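Local coordinates for protein argininosuccinate lyase (Chelativorans sp., PDB 6RXA) that acts as a C–N lyase (EDDS lyase) of the aspartase/fumarase superfamily and has been engineered for enantioselective synthesis of precursors to artificial dipeptide sweeteners, at residues M53-I59 and P209-T215; D265-V269 and M356-A360. The protein carries 2 engineered substitutions. One frame throughout, in Å; residues are numbered along the deposited sequence.

Contact 1: M53-I59 and P209-T215; sequences MLTEQGI and PLNRDRT
How one helix can end against the start of another is illustrated where the last turn of helix 35-56 meets the loop leading into helix 212-218. Gly58, at positive phi (77°), ends the first helix in a Schellman motif, with Gly58 N to Thr55 O 3.0 Å and Ile59 N to Leu54 O 2.9 Å. Asn211 N-caps the second helix, its OD1 taking weak bonds from Asp213 N and Arg214 N. Met53 lies 5.9 Å from Thr215 and Gln57 6.7 Å from Leu210, CA to CA. Met53 (96 Å² covered, chi1 t, chi2 and chi3 m) is the most deeply engaged residue: CE touches Leu210 CD2 at 3.9 Å, CG lies 3.3 Å from Thr215 OG1, and SD accepts a weak bond from Asn211 N (3.6 Å). Gln57, m at chi1 and chi2, donates from NE2 to Pro209 O (2.8 Å, nearly linear). Pro209 also packs its CD on Ile59 CD1 at 3.9 Å. Nearer solvent, Glu56 OE2 forms a salt bridge with Arg214 NE (2.9 Å), and one water joins Glu56 OE2, Gln57 OE1 and, weakly, Asn211 ND2. The chemistry is thus mixed: apolar packing beside one strong amide-to-carbonyl bond, with charge pairing at the exposed side.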
ATOM      1  N   MET A  53     -28.374 -13.748  28.925  1.00 16.61           N
ATOM      2  CA  MET A  53     -29.495 -13.527  28.014  1.00 16.46           C
ATOM      3  C   MET A  53     -30.285 -14.808  27.787  1.00 17.01           C
ATOM      4  O   MET A  53     -31.520 -14.783  27.783  1.00 17.45           O
ATOM      5  CB  MET A  53     -28.987 -12.942  26.693  1.00 16.68           C
ATOM      6  CG  MET A  53     -30.075 -12.692  25.649  1.00 17.13           C
ATOM      7  SD  MET A  53     -30.414 -14.150  24.641  1.00 16.15           S
ATOM      8  CE  MET A  53     -28.852 -14.354  23.789  1.00 19.11           C
ATOM      9  N   LEU A  54     -29.602 -15.937  27.579  1.00 17.10           N
ATOM     10  CA  LEU A  54     -30.329 -17.185  27.380  1.00 18.25           C
ATOM     11  C   LEU A  54     -31.174 -17.512  28.596  1.00 19.52           C
ATOM     12  O   LEU A  54     -32.243 -18.124  28.471  1.00 20.55           O
ATOM     13  CB  LEU A  54     -29.378 -18.346  27.131  1.00 17.80           C
ATOM     14  CG  LEU A  54     -28.551 -18.359  25.859  1.00 18.81           C
ATOM     15  CD1 LEU A  54     -27.687 -19.602  25.819  1.00 20.01           C
ATOM     16  CD2 LEU A  54     -29.448 -18.311  24.638  1.00 18.95           C
ATOM     17  N   THR A  55     -30.705 -17.122  29.785  1.00 19.18           N
ATOM     18  CA  THR A  55     -31.461 -17.359  31.008  1.00 19.07           C
ATOM     19  C   THR A  55     -32.708 -16.481  31.051  1.00 20.10           C
ATOM     20  O   THR A  55     -33.806 -16.961  31.356  1.00 21.62           O
ATOM     21  CB  THR A  55     -30.579 -17.082  32.219  1.00 19.37           C
ATOM     22  OG1 THR A  55     -29.332 -17.761  32.062  1.00 19.14           O
ATOM     23  CG2 THR A  55     -31.255 -17.617  33.496  1.00 20.42           C
ATOM     24  N   GLU A  56     -32.558 -15.187  30.736  1.00 20.08           N
ATOM     25  CA  GLU A  56     -33.720 -14.307  30.657  1.00 20.71           C
ATOM     26  C   GLU A  56     -34.755 -14.855  29.685  1.00 20.81           C
ATOM     27  O   GLU A  56     -35.964 -14.716  29.906  1.00 22.98           O
ATOM     28  CB  GLU A  56     -33.308 -12.902  30.205  1.00 21.68           C
ATOM     29  CG  GLU A  56     -32.390 -12.156  31.153  1.00 25.17           C
ATOM     30  CD  GLU A  56     -32.288 -10.667  30.832  1.00 33.07           C
ATOM     31  OE1 GLU A  56     -31.656  -9.932  31.623  1.00 37.32           O
ATOM     32  OE2 GLU A  56     -32.839 -10.229  29.796  1.00 35.24           O
ATOM     33  N   GLN A  57     -34.301 -15.457  28.586  1.00 19.19           N
ATOM     34  CA  GLN A  57     -35.195 -15.955  27.548  1.00 19.81           C
ATOM     35  C   GLN A  57     -35.768 -17.331  27.867  1.00 22.95           C
ATOM     36  O   GLN A  57     -36.567 -17.845  27.074  1.00 25.54           O
ATOM     37  CB  GLN A  57     -34.472 -15.996  26.200  1.00 19.11           C
ATOM     38  CG  GLN A  57     -34.036 -14.641  25.700  1.00 19.71           C
ATOM     39  CD  GLN A  57     -35.195 -13.684  25.562  1.00 21.85           C
ATOM     40  OE1 GLN A  57     -35.449 -12.864  26.443  1.00 23.83           O
ATOM     41  NE2 GLN A  57     -35.923 -13.803  24.470  1.00 21.60           N
ATOM     42  N   GLY A  58     -35.380 -17.938  28.984  1.00 24.08           N
ATOM     43  CA  GLY A  58     -35.868 -19.256  29.345  1.00 25.91           C
ATOM     44  C   GLY A  58     -35.238 -20.395  28.582  1.00 25.31           C
ATOM     45  O   GLY A  58     -35.693 -21.537  28.711  1.00 27.10           O
ATOM     46  N   ILE A  59     -34.204 -20.122  27.788  1.00 22.56           N
ATOM     47  CA  ILE A  59     -33.518 -21.175  27.046  1.00 22.62           C
ATOM     48  C   ILE A  59     -32.671 -22.015  27.990  1.00 24.26           C
ATOM     49  O   ILE A  59     -32.581 -23.242  27.844  1.00 26.49           O
ATOM     50  CB  ILE A  59     -32.702 -20.552  25.899  1.00 21.78           C
ATOM     51  CG1 ILE A  59     -33.670 -19.923  24.886  1.00 21.93           C
ATOM     52  CG2 ILE A  59     -31.823 -21.582  25.240  1.00 21.72           C
ATOM     53  CD1 ILE A  59     -33.005 -19.056  23.845  1.00 21.21           C
ATOM     54  N   PRO A 209     -35.086 -18.156  20.313  1.00 20.42           N
ATOM     55  CA  PRO A 209     -35.639 -16.800  20.529  1.00 20.86           C
ATOM     56  C   PRO A 209     -34.717 -15.910  21.358  1.00 19.68           C
ATOM     57  O   PRO A 209     -34.963 -15.591  22.521  1.00 20.16           O
ATOM     58  CB  PRO A 209     -36.972 -17.098  21.227  1.00 21.77           C
ATOM     59  CG  PRO A 209     -36.715 -18.347  21.990  1.00 21.43           C
ATOM     60  CD  PRO A 209     -35.772 -19.174  21.129  1.00 21.09           C
ATOM     61  N   LEU A 210     -33.629 -15.464  20.739  1.00 18.92           N
ATOM     62  CA  LEU A 210     -32.690 -14.601  21.438  1.00 19.20           C
ATOM     63  C   LEU A 210     -33.279 -13.204  21.593  1.00 19.40           C
ATOM     64  O   LEU A 210     -34.142 -12.772  20.818  1.00 20.37           O
ATOM     65  CB  LEU A 210     -31.386 -14.506  20.650  1.00 19.69           C
ATOM     66  CG  LEU A 210     -30.767 -15.835  20.196  1.00 20.41           C
ATOM     67  CD1 LEU A 210     -29.405 -15.574  19.550  1.00 21.32           C
ATOM     68  CD2 LEU A 210     -30.648 -16.830  21.348  1.00 20.86           C
ATOM     69  N   ASN A 211     -32.792 -12.488  22.593  1.00 17.86           N
ATOM     70  CA  ASN A 211     -33.037 -11.054  22.727  1.00 18.08           C
ATOM     71  C   ASN A 211     -31.713 -10.356  22.429  1.00 17.61           C
ATOM     72  O   ASN A 211     -30.860 -10.207  23.316  1.00 17.37           O
ATOM     73  CB  ASN A 211     -33.564 -10.685  24.106  1.00 19.68           C
ATOM     74  CG  ASN A 211     -33.871  -9.206  24.226  1.00 24.78           C
ATOM     75  OD1 ASN A 211     -33.489  -8.407  23.369  1.00 23.24           O
ATOM     76  ND2 ASN A 211     -34.553  -8.830  25.301  1.00 31.03           N
ATOM     77  N   ARG A 212     -31.537  -9.946  21.175  1.00 17.47           N
ATOM     78  CA  ARG A 212     -30.261  -9.381  20.759  1.00 17.34           C
ATOM     79  C   ARG A 212     -29.969  -8.064  21.458  1.00 18.09           C
ATOM     80  O   ARG A 212     -28.799  -7.738  21.702  1.00 18.93           O
ATOM     81  CB  ARG A 212     -30.267  -9.197  19.245  1.00 16.86           C
ATOM     82  CG  ARG A 212     -30.403 -10.496  18.455  1.00 16.29           C
ATOM     83  CD  ARG A 212     -30.142 -10.260  16.957  1.00 16.11           C
ATOM     84  NE  ARG A 212     -28.823  -9.678  16.762  1.00 16.82           N
ATOM     85  CZ  ARG A 212     -28.465  -8.919  15.728  1.00 18.47           C
ATOM     86  NH1 ARG A 212     -29.322  -8.650  14.743  1.00 18.56           N
ATOM     87  NH2 ARG A 212     -27.234  -8.426  15.689  1.00 20.14           N
ATOM     88  N   ASP A 213     -31.007  -7.304  21.799  1.00 18.26           N
ATOM     89  CA  ASP A 213     -30.807  -6.041  22.495  1.00 19.28           C
ATOM     90  C   ASP A 213     -30.269  -6.253  23.907  1.00 19.00           C
ATOM     91  O   ASP A 213     -29.499  -5.423  24.402  1.00 19.47           O
ATOM     92  CB  ASP A 213     -32.122  -5.261  22.541  1.00 23.86           C
ATOM     93  CG  ASP A 213     -32.543  -4.735  21.180  1.00 35.92           C
ATOM     94  OD1 ASP A 213     -31.667  -4.287  20.420  1.00 39.00           O
ATOM     95  OD2 ASP A 213     -33.753  -4.764  20.879  1.00 45.88           O
ATOM     96  N   ARG A 214     -30.656  -7.341  24.576  1.00 19.01           N
ATOM     97  CA  ARG A 214     -30.160  -7.576  25.930  1.00 18.40           C
ATOM     98  C   ARG A 214     -28.673  -7.910  25.915  1.00 18.36           C
ATOM     99  O   ARG A 214     -27.895  -7.377  26.719  1.00 18.17           O
ATOM    100  CB  ARG A 214     -30.953  -8.700  26.600  1.00 20.96           C
ATOM    101  CG  ARG A 214     -30.355  -9.221  27.926  1.00 28.10           C
ATOM    102  CD  ARG A 214     -30.451  -8.226  29.092  1.00 33.06           C
ATOM    103  NE  ARG A 214     -31.765  -7.603  29.152  1.00 35.22           N
ATOM    104  CZ  ARG A 214     -31.979  -6.291  29.165  1.00 51.78           C
ATOM    105  NH1 ARG A 214     -33.221  -5.836  29.199  1.00 81.76           N
ATOM    106  NH2 ARG A 214     -30.960  -5.436  29.174  1.00 43.60           N
ATOM    107  N   THR A 215     -28.256  -8.826  25.037  1.00 18.06           N
ATOM    108  CA  THR A 215     -26.844  -9.180  24.986  1.00 18.17           C
ATOM    109  C   THR A 215     -26.012  -7.945  24.684  1.00 16.67           C
ATOM    110  O   THR A 215     -24.955  -7.725  25.290  1.00 15.65           O
ATOM    111  CB  THR A 215     -26.624 -10.241  23.907  1.00 20.22           C
ATOM    112  OG1 THR A 215     -27.707 -11.183  23.935  1.00 20.11           O
ATOM    113  CG2 THR A 215     -25.326 -10.973  24.147  1.00 22.00           C
TER
HETATM  114  O   HOH W   1     -33.693 -11.034  27.369  1.00 29.92           O

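Contact 2: D265-V269 and M356-A360; sequences DEYQV and MRQYA
This is a small, largely buried loop-to-helix contact, in which the turn between helix 236-262 and strand 270-271 rests on helix 353-362, with 231 Å² covered in all. It adjoins the antiparallel pairing of 270-271 with 350-351: the turn enters one strand and the helix follows the other. Backbone angles at 265-267 are helical, though no regular helix forms; Gln268 then turns into the left-handed region (48°/43°), and Val269 follows with its CA-to-CB bond toward the helix. Val269 CA lies 5.6 Å from Met356 CA. Two helix residues about one turn apart receive Val269: Val269 CB sits 3.7 Å from Met356 CG, and Val269 CG1 lies 3.4 Å from Tyr359 CE2. Tyr359, chi1 m, reaches past the valine and donates from OH to Tyr267 O at 2.7 Å, joining helix to loop through a main-chain carbonyl; Glu266 O is also close to that OH, at 3.2 Å. Met356, with chi1 m and the rest t, brings CE within 3.3 Å of Val269 O. Glu266 sends its carboxylate elsewhere, to Tyr157 of the third subunit. Around the contact, Val269 bonds through its backbone to Trp262 of helix 236-262 and to Asn352, while Met356 and Ala360 pack against strand 153-158.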
ATOM      1  N   ASP A 265      21.856  20.592  13.498  1.00 13.13           N
ATOM      2  CA  ASP A 265      22.999  21.419  13.855  1.00 13.79           C
ATOM      3  C   ASP A 265      23.005  22.739  13.089  1.00 14.57           C
ATOM      4  O   ASP A 265      23.564  23.734  13.562  1.00 16.52           O
ATOM      5  CB  ASP A 265      24.290  20.645  13.566  1.00 14.40           C
ATOM      6  CG  ASP A 265      24.419  19.391  14.408  1.00 15.85           C
ATOM      7  OD1 ASP A 265      24.040  19.437  15.589  1.00 16.48           O
ATOM      8  OD2 ASP A 265      24.918  18.372  13.903  1.00 16.08           O
ATOM      9  N   GLU A 266      22.400  22.760  11.911  1.00 13.71           N
ATOM     10  CA  GLU A 266      22.407  23.923  11.037  1.00 13.65           C
ATOM     11  C   GLU A 266      21.270  24.891  11.319  1.00 14.03           C
ATOM     12  O   GLU A 266      21.495  26.114  11.322  1.00 14.16           O
ATOM     13  CB  GLU A 266      22.334  23.430   9.591  1.00 14.58           C
ATOM     14  CG  GLU A 266      23.570  22.650   9.135  1.00 15.13           C
ATOM     15  CD  GLU A 266      23.601  21.200   9.577  1.00 15.31           C
ATOM     16  OE1 GLU A 266      22.575  20.689  10.077  1.00 14.17           O
ATOM     17  OE2 GLU A 266      24.671  20.580   9.401  1.00 15.93           O
ATOM     18  N   TYR A 267      20.046  24.408  11.530  1.00 13.64           N
ATOM     19  CA  TYR A 267      18.983  25.327  11.913  1.00 13.70           C
ATOM     20  C   TYR A 267      19.198  25.809  13.342  1.00 14.44           C
ATOM     21  O   TYR A 267      19.196  27.013  13.614  1.00 15.33           O
ATOM     22  CB  TYR A 267      17.615  24.662  11.887  1.00 13.10           C
ATOM     23  CG  TYR A 267      16.895  24.387  10.575  1.00 12.65           C
ATOM     24  CD1 TYR A 267      17.512  23.716   9.517  1.00 12.73           C
ATOM     25  CD2 TYR A 267      15.546  24.706  10.437  1.00 12.52           C
ATOM     26  CE1 TYR A 267      16.819  23.405   8.363  1.00 13.37           C
ATOM     27  CE2 TYR A 267      14.851  24.397   9.278  1.00 12.94           C
ATOM     28  CZ  TYR A 267      15.490  23.739   8.252  1.00 13.55           C
ATOM     29  OH  TYR A 267      14.802  23.393   7.115  1.00 14.35           O
ATOM     30  N   GLN A 268      19.344  24.856  14.272  1.00 14.18           N
ATOM     31  CA  GLN A 268      19.545  25.107  15.699  1.00 16.67           C
ATOM     32  C   GLN A 268      18.559  26.130  16.260  1.00 16.84           C
ATOM     33  O   GLN A 268      18.909  26.976  17.088  1.00 19.63           O
ATOM     34  CB  GLN A 268      21.001  25.421  16.050  1.00 24.66           C
ATOM     35  CG  GLN A 268      21.714  26.392  15.164  1.00 38.32           C
ATOM     36  CD  GLN A 268      23.162  26.573  15.586  1.00 49.08           C
ATOM     37  OE1 GLN A 268      23.612  25.993  16.577  1.00 42.08           O
ATOM     38  NE2 GLN A 268      23.900  27.376  14.833  1.00 60.65           N
ATOM     39  N   VAL A 269      17.290  26.005  15.871  1.00 16.91           N
ATOM     40  CA  VAL A 269      16.262  26.862  16.459  1.00 18.34           C
ATOM     41  C   VAL A 269      15.452  26.171  17.547  1.00 17.81           C
ATOM     42  O   VAL A 269      14.653  26.838  18.220  1.00 17.05           O
ATOM     43  CB  VAL A 269      15.325  27.492  15.409  1.00 18.02           C
ATOM     44  CG1 VAL A 269      16.117  28.449  14.516  1.00 19.27           C
ATOM     45  CG2 VAL A 269      14.642  26.402  14.631  1.00 14.69           C
ATOM     46  N   MET A 356      15.687  31.981  16.659  1.00 15.69           N
ATOM     47  CA  MET A 356      14.446  32.080  15.898  1.00 14.78           C
ATOM     48  C   MET A 356      14.206  33.514  15.439  1.00 15.26           C
ATOM     49  O   MET A 356      13.906  33.761  14.267  1.00 16.29           O
ATOM     50  CB  MET A 356      13.274  31.622  16.763  1.00 15.21           C
ATOM     51  CG  MET A 356      13.142  30.116  16.936  1.00 15.42           C
ATOM     52  SD  MET A 356      11.798  29.732  18.076  1.00 18.28           S
ATOM     53  CE  MET A 356      11.618  27.971  17.812  1.00 17.56           C
ATOM     54  N   ARG A 357      14.343  34.469  16.358  1.00 15.31           N
ATOM     55  CA  ARG A 357      14.168  35.876  16.003  1.00 16.67           C
ATOM     56  C   ARG A 357      15.224  36.320  15.001  1.00 17.08           C
ATOM     57  O   ARG A 357      14.921  37.065  14.055  1.00 18.26           O
ATOM     58  CB  ARG A 357      14.243  36.731  17.265  1.00 20.28           C
ATOM     59  CG  ARG A 357      13.927  38.204  17.050  1.00 34.00           C
ATOM     60  CD  ARG A 357      14.107  38.983  18.376  1.00 58.27           C
ATOM     61  NE  ARG A 357      13.789  38.175  19.562  1.00 76.40           N
ATOM     62  CZ  ARG A 357      14.676  37.762  20.475  1.00 76.19           C
ATOM     63  NH1 ARG A 357      14.271  37.025  21.504  1.00 61.06           N
ATOM     64  NH2 ARG A 357      15.959  38.088  20.376  1.00 84.60           N
ATOM     65  N   GLN A 358      16.473  35.882  15.185  1.00 16.82           N
ATOM     66  CA  GLN A 358      17.537  36.279  14.268  1.00 17.47           C
ATOM     67  C   GLN A 358      17.209  35.871  12.837  1.00 16.63           C
ATOM     68  O   GLN A 358      17.303  36.680  11.909  1.00 17.40           O
ATOM     69  CB  GLN A 358      18.863  35.647  14.690  1.00 20.59           C
ATOM     70  CG  GLN A 358      20.013  35.962  13.760  1.00 28.84           C
ATOM     71  CD  GLN A 358      21.319  35.326  14.195  1.00 43.45           C
ATOM     72  OE1 GLN A 358      21.353  34.503  15.113  1.00 37.67           O
ATOM     73  NE2 GLN A 358      22.405  35.706  13.535  1.00 61.62           N
ATOM     74  N   TYR A 359      16.849  34.606  12.628  1.00 15.70           N
ATOM     75  CA  TYR A 359      16.488  34.171  11.287  1.00 15.78           C
ATOM     76  C   TYR A 359      15.336  35.008  10.741  1.00 16.04           C
ATOM     77  O   TYR A 359      15.374  35.458   9.591  1.00 16.28           O
ATOM     78  CB  TYR A 359      16.090  32.704  11.293  1.00 15.93           C
ATOM     79  CG  TYR A 359      17.216  31.726  11.502  1.00 18.77           C
ATOM     80  CD1 TYR A 359      18.544  32.120  11.481  1.00 21.71           C
ATOM     81  CD2 TYR A 359      16.944  30.399  11.733  1.00 17.53           C
ATOM     82  CE1 TYR A 359      19.570  31.194  11.672  1.00 20.55           C
ATOM     83  CE2 TYR A 359      17.953  29.479  11.906  1.00 17.14           C
ATOM     84  CZ  TYR A 359      19.251  29.865  11.886  1.00 18.17           C
ATOM     85  OH  TYR A 359      20.253  28.927  12.080  1.00 18.84           O
ATOM     86  N   ALA A 360      14.301  35.230  11.558  1.00 15.43           N
ATOM     87  CA  ALA A 360      13.145  35.990  11.085  1.00 16.43           C
ATOM     88  C   ALA A 360      13.546  37.390  10.638  1.00 17.39           C
ATOM     89  O   ALA A 360      13.010  37.916   9.653  1.00 18.01           O
ATOM     90  CB  ALA A 360      12.074  36.068  12.174  1.00 16.50           C
TER

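Overall arrangement
Contacts made in series can lie far apart in an elongated, mainly helical subunit. From the N terminus, contact 1 closes first: its 149 intervening residues hold helices 62-79, 88-99, 112-147 and 168-193 and the hairpin 153-158/161-167. The chain then runs through helix 236-262 into contact 2, whose loop of 86 residues includes helices 290-301, 303-314 and 329-348. Neither loop encloses or crosses the other. The centres of contact 1 and contact 2 stand about 67 Å apart, on opposite sides of the chain's centre. Strand 153-158, from the first loop, nevertheless packs on the helix of contact 2. Each contact also adjoins another chain: the second subunit at 209-215, the third at contact 2.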